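Local coordinates for PvdO (Pseudomonas aeruginosa, PDB 5HHA), which binds calcium and belongs to the formylglycine-generating enzyme family, and probably acts in the periplasm in maturation of a chromophore, at residues R123-C128 / G215-W220; P170-E175 / A182-T187; D192-T197 / G201-N206. One frame throughout, in Å; residues are numbered along the deposited sequence. Where two conformers were deposited one is given.

Interaction 1. Residues R123-C128 / G215-W220; sequences RQPAVC and GNVYEW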
loop_
_atom_site.group_PDB
_atom_site.type_symbol
_atom_site.label_atom_id
_atom_site.label_comp_id
_atom_site.label_asym_id
_atom_site.label_seq_id
_atom_site.Cartn_x
_atom_site.Cartn_y
_atom_site.Cartn_z
ATOM N N ARG A 123 -12.469 -10.353 -2.786
ATOM C CA ARG A 123 -11.228 -10.333 -2.029
ATOM C C ARG A 123 -10.050 -9.821 -2.838
ATOM O O ARG A 123 -8.960 -9.716 -2.292
ATOM C CB ARG A 123 -10.896 -11.714 -1.483
ATOM C CG ARG A 123 -12.019 -12.281 -0.634
ATOM C CD ARG A 123 -11.632 -12.438 0.764
ATOM N NE ARG A 123 -11.892 -11.196 1.448
ATOM C CZ ARG A 123 -11.104 -10.660 2.365
ATOM N NH1 ARG A 123 -9.973 -11.266 2.728
ATOM N NH2 ARG A 123 -11.476 -9.514 2.921
ATOM N N GLN A 124 -10.241 -9.473 -4.099
ATOM C CA GLN A 124 -9.170 -8.765 -4.795
ATOM C C GLN A 124 -9.129 -7.333 -4.252
ATOM O O GLN A 124 -10.088 -6.835 -3.679
ATOM C CB GLN A 124 -9.407 -8.772 -6.296
ATOM C CG GLN A 124 -8.833 -10.011 -6.993
ATOM C CD GLN A 124 -9.414 -10.202 -8.376
ATOM O OE1 GLN A 124 -8.964 -9.618 -9.355
ATOM N NE2 GLN A 124 -10.436 -11.038 -8.474
ATOM N N PRO A 125 -7.990 -6.634 -4.420
ATOM C CA PRO A 125 -7.904 -5.270 -3.884
ATOM C C PRO A 125 -8.894 -4.313 -4.531
ATOM O O PRO A 125 -9.126 -4.339 -5.747
ATOM C CB PRO A 125 -6.469 -4.833 -4.223
ATOM C CG PRO A 125 -5.725 -6.092 -4.437
ATOM C CD PRO A 125 -6.715 -7.091 -4.988
ATOM N N ALA A 126 -9.437 -3.419 -3.717
ATOM C CA ALA A 126 -10.143 -2.253 -4.232
ATOM C C ALA A 126 -9.184 -1.423 -5.077
ATOM O O ALA A 126 -8.008 -1.210 -4.709
ATOM C CB ALA A 126 -10.660 -1.412 -3.093
ATOM N N VAL A 127 -9.664 -0.930 -6.201
ATOM C CA VAL A 127 -8.897 -0.063 -7.078
ATOM C C VAL A 127 -9.846 1.020 -7.623
ATOM O O VAL A 127 -11.011 1.110 -7.199
ATOM C CB VAL A 127 -8.256 -0.874 -8.228
ATOM C CG1 VAL A 127 -7.183 -1.819 -7.689
ATOM C CG2 VAL A 127 -9.313 -1.643 -9.050
ATOM N N CYS A 128 -9.356 1.840 -8.548
ATOM C CA CYS A 128 -10.202 2.810 -9.238
ATOM C C CYS A 128 -10.752 3.834 -8.275
ATOM O O CYS A 128 -11.863 4.356 -8.471
ATOM C CB CYS A 128 -11.298 2.095 -10.044
ATOM S SG CYS A 128 -10.644 1.191 -11.447
ATOM N N GLY A 215 3.643 -6.520 -4.146
ATOM C CA GLY A 215 2.976 -6.659 -5.428
ATOM C C GLY A 215 1.485 -6.382 -5.322
ATOM O O GLY A 215 0.993 -5.764 -4.360
ATOM N N ASN A 216 0.774 -6.859 -6.331
ATOM C CA ASN A 216 -0.679 -6.784 -6.433
ATOM C C ASN A 216 -1.122 -5.413 -6.947
ATOM O O ASN A 216 -1.490 -5.288 -8.114
ATOM C CB ASN A 216 -1.395 -7.266 -5.158
ATOM C CG ASN A 216 -2.640 -8.085 -5.466
ATOM O OD1 ASN A 216 -2.906 -8.404 -6.614
ATOM N ND2 ASN A 216 -3.391 -8.441 -4.424
ATOM N N VAL A 217 -1.081 -4.376 -6.101
ATOM C CA VAL A 217 -1.382 -3.019 -6.519
ATOM C C VAL A 217 -0.449 -2.037 -5.840
ATOM O O VAL A 217 0.026 -2.275 -4.728
ATOM C CB VAL A 217 -2.853 -2.607 -6.155
ATOM C CG1 VAL A 217 -3.856 -3.381 -6.976
ATOM C CG2 VAL A 217 -3.168 -2.791 -4.688
ATOM N N TYR A 218 -0.211 -0.920 -6.514
ATOM C CA TYR A 218 0.292 0.266 -5.799
ATOM C C TYR A 218 -0.739 0.712 -4.772
ATOM O O TYR A 218 -1.914 0.320 -4.848
ATOM C CB TYR A 218 0.516 1.407 -6.792
ATOM C CG TYR A 218 1.907 1.458 -7.388
ATOM C CD1 TYR A 218 2.908 2.179 -6.752
ATOM C CD2 TYR A 218 2.220 0.811 -8.577
ATOM C CE1 TYR A 218 4.179 2.279 -7.283
ATOM C CE2 TYR A 218 3.506 0.907 -9.120
ATOM C CZ TYR A 218 4.479 1.635 -8.449
ATOM O OH TYR A 218 5.775 1.801 -8.953
ATOM N N GLU A 219 -0.316 1.565 -3.853
ATOM C CA GLU A 219 -1.163 2.044 -2.778
ATOM C C GLU A 219 -0.972 3.525 -2.575
ATOM O O GLU A 219 0.165 4.009 -2.483
ATOM C CB GLU A 219 -0.796 1.385 -1.456
ATOM C CG GLU A 219 -1.045 -0.113 -1.427
ATOM C CD GLU A 219 -0.362 -0.790 -0.268
ATOM O OE1 GLU A 219 0.009 -0.094 0.708
ATOM O OE2 GLU A 219 -0.206 -2.034 -0.314
ATOM N N TRP A 220 -2.073 4.253 -2.412
ATOM C CA TRP A 220 -1.981 5.620 -1.955
ATOM C C TRP A 220 -1.375 5.692 -0.549
ATOM O O TRP A 220 -1.692 4.865 0.311
ATOM C CB TRP A 220 -3.369 6.252 -1.869
ATOM C CG TRP A 220 -4.059 6.419 -3.171
ATOM C CD1 TRP A 220 -5.118 5.689 -3.611
ATOM C CD2 TRP A 220 -3.761 7.373 -4.210
ATOM N NE1 TRP A 220 -5.506 6.138 -4.851
ATOM C CE2 TRP A 220 -4.687 7.155 -5.245
ATOM C CE3 TRP A 220 -2.795 8.372 -4.374
ATOM C CZ2 TRP A 220 -4.700 7.914 -6.406
ATOM C CZ3 TRP A 220 -2.811 9.122 -5.533
ATOM C CH2 TRP A 220 -3.751 8.878 -6.541
#
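P125 lies against N216 and V217, and V127 adds a second touch on V217. The closest approach is between P125 CG and N216 ND2, 3.3 Å apart. It is a packing contact, because a proline ring carbon meets the nitrogen end of the amide. The ring and the amide side chain cross at a slant. The next atom of the same proline ring, CB, rests on V217 CG2 at 3.9 Å. V217 uses both of its methyls. CG2 faces the proline, while CG1 reaches V127 CG1 at 3.7 Å. The V217 torsion explains this split: with chi1 at -68°, CG1 stands anti to the carbonyl carbon and CG2 sits between the backbone N and that carbon. V127 has nearly the same torsion, and its CG1 is the methyl that touches. No hydrogen bond joins the two segments, so the contact is apolar apart from the amide of N216.

Both segments belong to the sulfatase-modifying factor (FGE-sulfatase) domain. Residues 123-128 form an irregular loop before helix 131-145. Residues 215-220 run into strand 218-221 of the mixed sheet, and V217 stands just ahead of that strand. All four touching residues are buried.

The polar end of N216 is held from elsewhere. Its OD1 accepts hydrogen bonds from S198 N and from N186 ND2, which fixes how the amide is turned beside the proline. N186 is itself a calcium ligand, so N216 is in the second shell of the metal site. On the loop side, P125 O accepts from Q120 NE2. Just beyond V127, the C128-C111 disulfide ties this segment to an earlier part of the same long loop, between helix 86-96 and helix 131-145.

Interaction 2. Residues P170-E175 / A182-T187; sequences PFPFDE and AKHANT. With CA (calcium ion), chain C.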
loop_
_atom_site.group_PDB
_atom_site.type_symbol
_atom_site.label_atom_id
_atom_site.label_comp_id
_atom_site.label_asym_id
_atom_site.label_seq_id
_atom_site.Cartn_x
_atom_site.Cartn_y
_atom_site.Cartn_z
ATOM N N PRO A 170 11.849 -8.802 2.053
ATOM C CA PRO A 170 11.909 -9.532 3.327
ATOM C C PRO A 170 11.852 -11.053 3.160
ATOM O O PRO A 170 11.893 -11.766 4.180
ATOM C CB PRO A 170 10.682 -9.003 4.078
ATOM C CG PRO A 170 9.700 -8.670 2.995
ATOM C CD PRO A 170 10.544 -8.144 1.841
ATOM N N PHE A 171 11.832 -11.548 1.936
ATOM C CA PHE A 171 11.725 -12.958 1.614
ATOM C C PHE A 171 12.832 -13.268 0.632
ATOM O O PHE A 171 13.361 -12.362 -0.022
ATOM C CB PHE A 171 10.357 -13.270 0.996
ATOM C CG PHE A 171 9.925 -12.292 -0.053
ATOM C CD1 PHE A 171 10.465 -12.343 -1.317
ATOM C CD2 PHE A 171 8.989 -11.304 0.237
ATOM C CE1 PHE A 171 10.070 -11.441 -2.279
ATOM C CE2 PHE A 171 8.591 -10.390 -0.725
ATOM C CZ PHE A 171 9.141 -10.461 -1.968
ATOM N N PRO A 172 13.185 -14.548 0.506
ATOM C CA PRO A 172 14.199 -14.944 -0.467
ATOM C C PRO A 172 13.652 -14.944 -1.894
ATOM O O PRO A 172 12.454 -15.056 -2.116
ATOM C CB PRO A 172 14.547 -16.379 -0.039
ATOM C CG PRO A 172 13.339 -16.857 0.626
ATOM C CD PRO A 172 12.724 -15.695 1.315
ATOM N N PHE A 173 14.545 -14.827 -2.866
ATOM C CA PHE A 173 14.195 -15.043 -4.262
ATOM C C PHE A 173 13.739 -16.474 -4.502
ATOM O O PHE A 173 14.153 -17.408 -3.790
ATOM C CB PHE A 173 15.401 -14.746 -5.163
ATOM C CG PHE A 173 15.710 -13.274 -5.293
ATOM C CD1 PHE A 173 14.814 -12.405 -5.876
ATOM C CD2 PHE A 173 16.900 -12.781 -4.829
ATOM C CE1 PHE A 173 15.111 -11.048 -6.000
ATOM C CE2 PHE A 173 17.193 -11.435 -4.938
ATOM C CZ PHE A 173 16.286 -10.577 -5.522
ATOM N N ASP A 174 12.901 -16.661 -5.500
ATOM C CA ASP A 174 12.491 -18.003 -5.871
ATOM C C ASP A 174 13.715 -18.801 -6.270
ATOM O O ASP A 174 14.600 -18.311 -6.975
ATOM C CB ASP A 174 11.602 -17.991 -7.115
ATOM C CG ASP A 174 10.263 -17.244 -6.956
ATOM O OD1 ASP A 174 9.845 -16.874 -5.852
ATOM O OD2 ASP A 174 9.627 -17.054 -8.014
ATOM N N GLU A 175 13.759 -20.066 -5.887
ATOM C CA GLU A 175 14.798 -20.968 -6.368
ATOM C C GLU A 175 14.667 -21.135 -7.875
ATOM O O GLU A 175 13.562 -21.190 -8.393
ATOM C CB GLU A 175 14.656 -22.332 -5.682
ATOM C CG GLU A 175 15.086 -22.311 -4.227
ATOM C CD GLU A 175 16.570 -22.019 -4.061
ATOM O OE1 GLU A 175 17.388 -22.623 -4.787
ATOM O OE2 GLU A 175 16.924 -21.172 -3.212
ATOM N N ALA A 182 7.884 -14.679 -7.621
ATOM C CA ALA A 182 6.551 -15.228 -7.870
ATOM C C ALA A 182 5.996 -16.110 -6.756
ATOM O O ALA A 182 4.777 -16.336 -6.725
ATOM C CB ALA A 182 6.564 -15.987 -9.152
ATOM N N LYS A 183 6.834 -16.601 -5.851
ATOM C CA LYS A 183 6.340 -17.300 -4.657
ATOM C C LYS A 183 5.878 -16.359 -3.553
ATOM O O LYS A 183 5.234 -16.790 -2.597
ATOM C CB LYS A 183 7.406 -18.259 -4.095
ATOM C CG LYS A 183 7.709 -19.443 -4.999
ATOM C CD LYS A 183 6.484 -20.310 -5.230
ATOM C CE LYS A 183 6.819 -21.535 -6.067
ATOM N NZ LYS A 183 5.644 -22.449 -6.198
ATOM N N HIS A 184 6.214 -15.068 -3.659
ATOM C CA HIS A 184 5.891 -14.095 -2.633
ATOM C C HIS A 184 5.103 -12.877 -3.068
ATOM O O HIS A 184 4.656 -12.140 -2.217
ATOM C CB HIS A 184 7.174 -13.659 -1.925
ATOM C CG HIS A 184 7.795 -14.759 -1.136
ATOM N ND1 HIS A 184 7.437 -15.072 0.164
ATOM C CD2 HIS A 184 8.704 -15.681 -1.514
ATOM C CE1 HIS A 184 8.121 -16.133 0.551
ATOM N NE2 HIS A 184 8.898 -16.517 -0.443
ATOM N N ALA A 185 4.947 -12.643 -4.363
ATOM C CA ALA A 185 4.261 -11.439 -4.796
ATOM C C ALA A 185 3.712 -11.566 -6.180
ATOM O O ALA A 185 4.250 -12.259 -7.018
ATOM C CB ALA A 185 5.231 -10.260 -4.750
ATOM N N ASN A 186 2.643 -10.825 -6.432
ATOM C CA ASN A 186 2.003 -10.769 -7.734
ATOM C C ASN A 186 2.487 -9.590 -8.566
ATOM O O ASN A 186 2.206 -8.438 -8.231
ATOM C CB ASN A 186 0.476 -10.697 -7.553
ATOM C CG ASN A 186 -0.280 -10.679 -8.861
ATOM O OD1 ASN A 186 0.249 -11.019 -9.905
ATOM N ND2 ASN A 186 -1.558 -10.363 -8.799
ATOM N N THR A 187 3.276 -9.882 -9.591
ATOM C CA THR A 187 3.831 -8.860 -10.470
ATOM C C THR A 187 3.545 -9.270 -11.898
ATOM O O THR A 187 2.744 -10.184 -12.115
ATOM C CB THR A 187 5.333 -8.599 -10.235
ATOM O OG1 THR A 187 6.119 -9.720 -10.669
ATOM C CG2 THR A 187 5.571 -8.290 -8.773
HETATM CA CA CA C . 1.070 -11.817 -11.991
HETATM O O HOH W 1 0.054 -9.946 -13.033
#
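D174 accepts from K183 N and, weakly, from A182 N, and F171 and H184 pack against each other through their rings and CB atoms. Both segments are irregular loop within the sulfatase-modifying factor domain, between helix 154-162 and strand 218-221. The later one runs on into the calcium site.

The bond from K183 N to D174 OD1 is 3.0 Å long and fairly straight, with an N-H...O angle of 160°. The donor comes to the syn side of the carboxylate, 22° out of its plane. The bond from A182 N to D174 OD2 has the same length but is weak, because it is strongly bent. OD2 has another partner in the hydroxyl of S180, which lies between the two segments in the chain. Both oxygens of this partly exposed carboxylate are therefore engaged, and together these bonds limit its rotation. The lysine amine takes no part in this grip. K183 is bent at chi2, and its aliphatic CB and CG lie beside D174 OD1.

The F171 and H184 rings are almost parallel, with planes at 3°, but are slid so far apart that they barely overlap. Each ring instead receives the other residue's CB over its centre. H184 CB is 3.4 Å from the F171 ring centroid, and F171 CB is 3.5 Å from the H184 ring centroid. These are two reciprocal CH-pi contacts. With CG between the backbone N and the carbonyl carbon, the F171 ring lies over H184 CB.

Farther along, N186 divides its amide between two tasks. Its ND2 donates to F196 O. Its OD1 binds the calcium ion at 2.4 Å, and the carbonyl O of T187 binds the same ion at 2.3 Å.

Interaction 3. Residues D192-T197 / G201-N206; sequences DGYNFT and GSFPPN. With CA (calcium ion), chain C.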
loop_
_atom_site.group_PDB
_atom_site.type_symbol
_atom_site.label_atom_id
_atom_site.label_comp_id
_atom_site.label_asym_id
_atom_site.label_seq_id
_atom_site.Cartn_x
_atom_site.Cartn_y
_atom_site.Cartn_z
ATOM N N ASP A 192 3.260 -16.150 -11.354
ATOM C CA ASP A 192 2.741 -16.147 -9.988
ATOM C C ASP A 192 1.288 -16.622 -9.854
ATOM O O ASP A 192 0.782 -16.622 -8.735
ATOM C CB ASP A 192 2.870 -14.748 -9.389
ATOM C CG ASP A 192 2.255 -13.702 -10.265
ATOM O OD1 ASP A 192 1.138 -13.929 -10.799
ATOM O OD2 ASP A 192 2.887 -12.643 -10.478
ATOM N N GLY A 193 0.681 -17.031 -10.968
ATOM C CA GLY A 193 -0.682 -17.507 -10.968
ATOM C C GLY A 193 -1.740 -16.541 -11.452
ATOM O O GLY A 193 -2.902 -16.970 -11.651
ATOM N N TYR A 194 -1.409 -15.259 -11.641
ATOM C CA TYR A 194 -2.444 -14.238 -11.883
ATOM C C TYR A 194 -2.013 -13.270 -12.961
ATOM O O TYR A 194 -0.907 -12.726 -12.898
ATOM C CB TYR A 194 -2.744 -13.470 -10.582
ATOM C CG TYR A 194 -3.007 -14.378 -9.411
ATOM C CD1 TYR A 194 -1.979 -14.849 -8.634
ATOM C CD2 TYR A 194 -4.302 -14.819 -9.111
ATOM C CE1 TYR A 194 -2.200 -15.693 -7.605
ATOM C CE2 TYR A 194 -4.528 -15.668 -8.071
ATOM C CZ TYR A 194 -3.481 -16.116 -7.320
ATOM O OH TYR A 194 -3.748 -17.002 -6.285
ATOM N N ASN A 195 -2.865 -13.001 -13.931
ATOM C CA ASN A 195 -2.593 -11.965 -14.908
ATOM C C ASN A 195 -2.873 -10.580 -14.368
ATOM O O ASN A 195 -2.116 -9.665 -14.647
ATOM C CB ASN A 195 -3.430 -12.140 -16.170
ATOM C CG ASN A 195 -3.199 -13.468 -16.854
ATOM O OD1 ASN A 195 -4.173 -14.170 -17.265
ATOM N ND2 ASN A 195 -1.946 -13.834 -17.011
ATOM N N PHE A 196 -3.989 -10.423 -13.673
ATOM C CA PHE A 196 -4.347 -9.169 -13.033
ATOM C C PHE A 196 -4.133 -9.317 -11.532
ATOM O O PHE A 196 -3.197 -9.991 -11.122
ATOM C CB PHE A 196 -5.770 -8.764 -13.431
ATOM C CG PHE A 196 -5.951 -8.713 -14.915
ATOM C CD1 PHE A 196 -5.521 -7.627 -15.634
ATOM C CD2 PHE A 196 -6.483 -9.796 -15.593
ATOM C CE1 PHE A 196 -5.664 -7.587 -17.013
ATOM C CE2 PHE A 196 -6.636 -9.769 -16.981
ATOM C CZ PHE A 196 -6.225 -8.673 -17.678
ATOM N N THR A 197 -4.940 -8.665 -10.693
ATOM C CA THR A 197 -4.734 -8.783 -9.243
ATOM C C THR A 197 -5.132 -10.172 -8.742
ATOM O O THR A 197 -5.875 -10.919 -9.422
ATOM C CB THR A 197 -5.487 -7.704 -8.476
ATOM O OG1 THR A 197 -6.872 -7.793 -8.835
ATOM C CG2 THR A 197 -4.961 -6.318 -8.802
ATOM N N GLY A 201 -3.710 -11.743 0.219
ATOM C CA GLY A 201 -3.176 -12.827 1.023
ATOM C C GLY A 201 -2.919 -14.120 0.265
ATOM O O GLY A 201 -2.941 -15.199 0.879
ATOM N N SER A 202 -2.683 -14.069 -1.042
ATOM C CA SER A 202 -2.434 -15.264 -1.840
ATOM C C SER A 202 -0.977 -15.723 -1.756
ATOM O O SER A 202 -0.627 -16.761 -2.353
ATOM C CB SER A 202 -2.823 -15.045 -3.295
ATOM O OG SER A 202 -4.227 -14.864 -3.409
ATOM N N PHE A 203 -0.150 -14.982 -1.022
ATOM C CA PHE A 203 1.273 -15.303 -0.858
ATOM C C PHE A 203 1.586 -15.160 0.632
ATOM O O PHE A 203 0.786 -14.602 1.388
ATOM C CB PHE A 203 2.145 -14.344 -1.698
ATOM C CG PHE A 203 1.746 -14.303 -3.142
ATOM C CD1 PHE A 203 0.796 -13.415 -3.596
ATOM C CD2 PHE A 203 2.265 -15.212 -4.050
ATOM C CE1 PHE A 203 0.378 -13.439 -4.933
ATOM C CE2 PHE A 203 1.870 -15.220 -5.356
ATOM C CZ PHE A 203 0.917 -14.345 -5.804
ATOM N N PRO A 204 2.756 -15.622 1.083
ATOM C CA PRO A 204 3.030 -15.579 2.518
ATOM C C PRO A 204 3.181 -14.175 3.049
ATOM O O PRO A 204 3.540 -13.249 2.287
ATOM C CB PRO A 204 4.366 -16.324 2.643
ATOM C CG PRO A 204 4.375 -17.265 1.467
ATOM C CD PRO A 204 3.725 -16.470 0.365
ATOM N N PRO A 205 2.924 -13.985 4.338
ATOM C CA PRO A 205 3.098 -12.673 4.942
ATOM C C PRO A 205 4.552 -12.430 5.291
ATOM O O PRO A 205 5.355 -13.384 5.311
ATOM C CB PRO A 205 2.254 -12.770 6.205
ATOM C CG PRO A 205 2.394 -14.199 6.604
ATOM C CD PRO A 205 2.443 -14.984 5.314
ATOM N N ASN A 206 4.899 -11.182 5.569
ATOM C CA ASN A 206 6.208 -10.890 6.120
ATOM C C ASN A 206 6.190 -11.042 7.643
ATOM O O ASN A 206 5.189 -11.483 8.225
ATOM C CB ASN A 206 6.712 -9.519 5.651
ATOM C CG ASN A 206 5.922 -8.357 6.224
ATOM O OD1 ASN A 206 5.195 -8.470 7.212
ATOM N ND2 ASN A 206 6.101 -7.192 5.603
HETATM CA CA CA C . 1.070 -11.817 -11.991
HETATM O O HOH W 2 -1.446 -17.792 -4.855
HETATM O O HOH W 1 0.054 -9.946 -13.033
#
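The two backbones stay well apart, with the nearest CA atoms, those of D192 and F203, separated by 9.3 Å, and no direct hydrogen bond links them. Side chains and one water make the contact. The F203 ring points its CZ at the other segment. That atom lies 3.8 Å from Y194 CE1, and the D192 carbonyl O meets the ring at its edge. Y194 OH passes S202 OG at 3.6 Å without bonding to it; that OG is hydrogen-bonded to P199 O. A water instead bridges Y194 OH and S202 O, 2.8 Å from each, and donates to S202 O.

D192 is held by the metal. Its CG lies between the backbone N and the carbonyl carbon (chi1 53°), which turns the carboxylate to the calcium ion. OD1 and OD2 both bind it, at 2.4 and 2.5 Å, and Y194 O is a further ligand. OD1 also accepts from Y194 N, nearly along its own C-O axis, which makes an Asx turn. N186, T187, G189 and a water complete the site. Both segments belong to the long loop region between helix 154-162 and strand 218-221, and N206 ND2 bonds to G160 O of that helix.

Interaction 1 is the core contact, buried and nearly all apolar. Interaction 2 is at the surface and combines carboxylate bonds to backbone N-H groups with a ring pair. Interaction 3 is partly buried. It joins its segments by ring contacts and a water bridge, and the calcium ion orders 192-197 alone of the two. Interactions 2 and 3 lie in series within the chain loop that interaction 1 closes. They share the calcium ion and one of its waters: segments 182-187 and 192-197 both supply ligands. T187 N also probably bonds to D192 OD2. Interaction 1 joins this region through a probable bond from N216 N to N186 O, and through T197, which packs on P125 and V217.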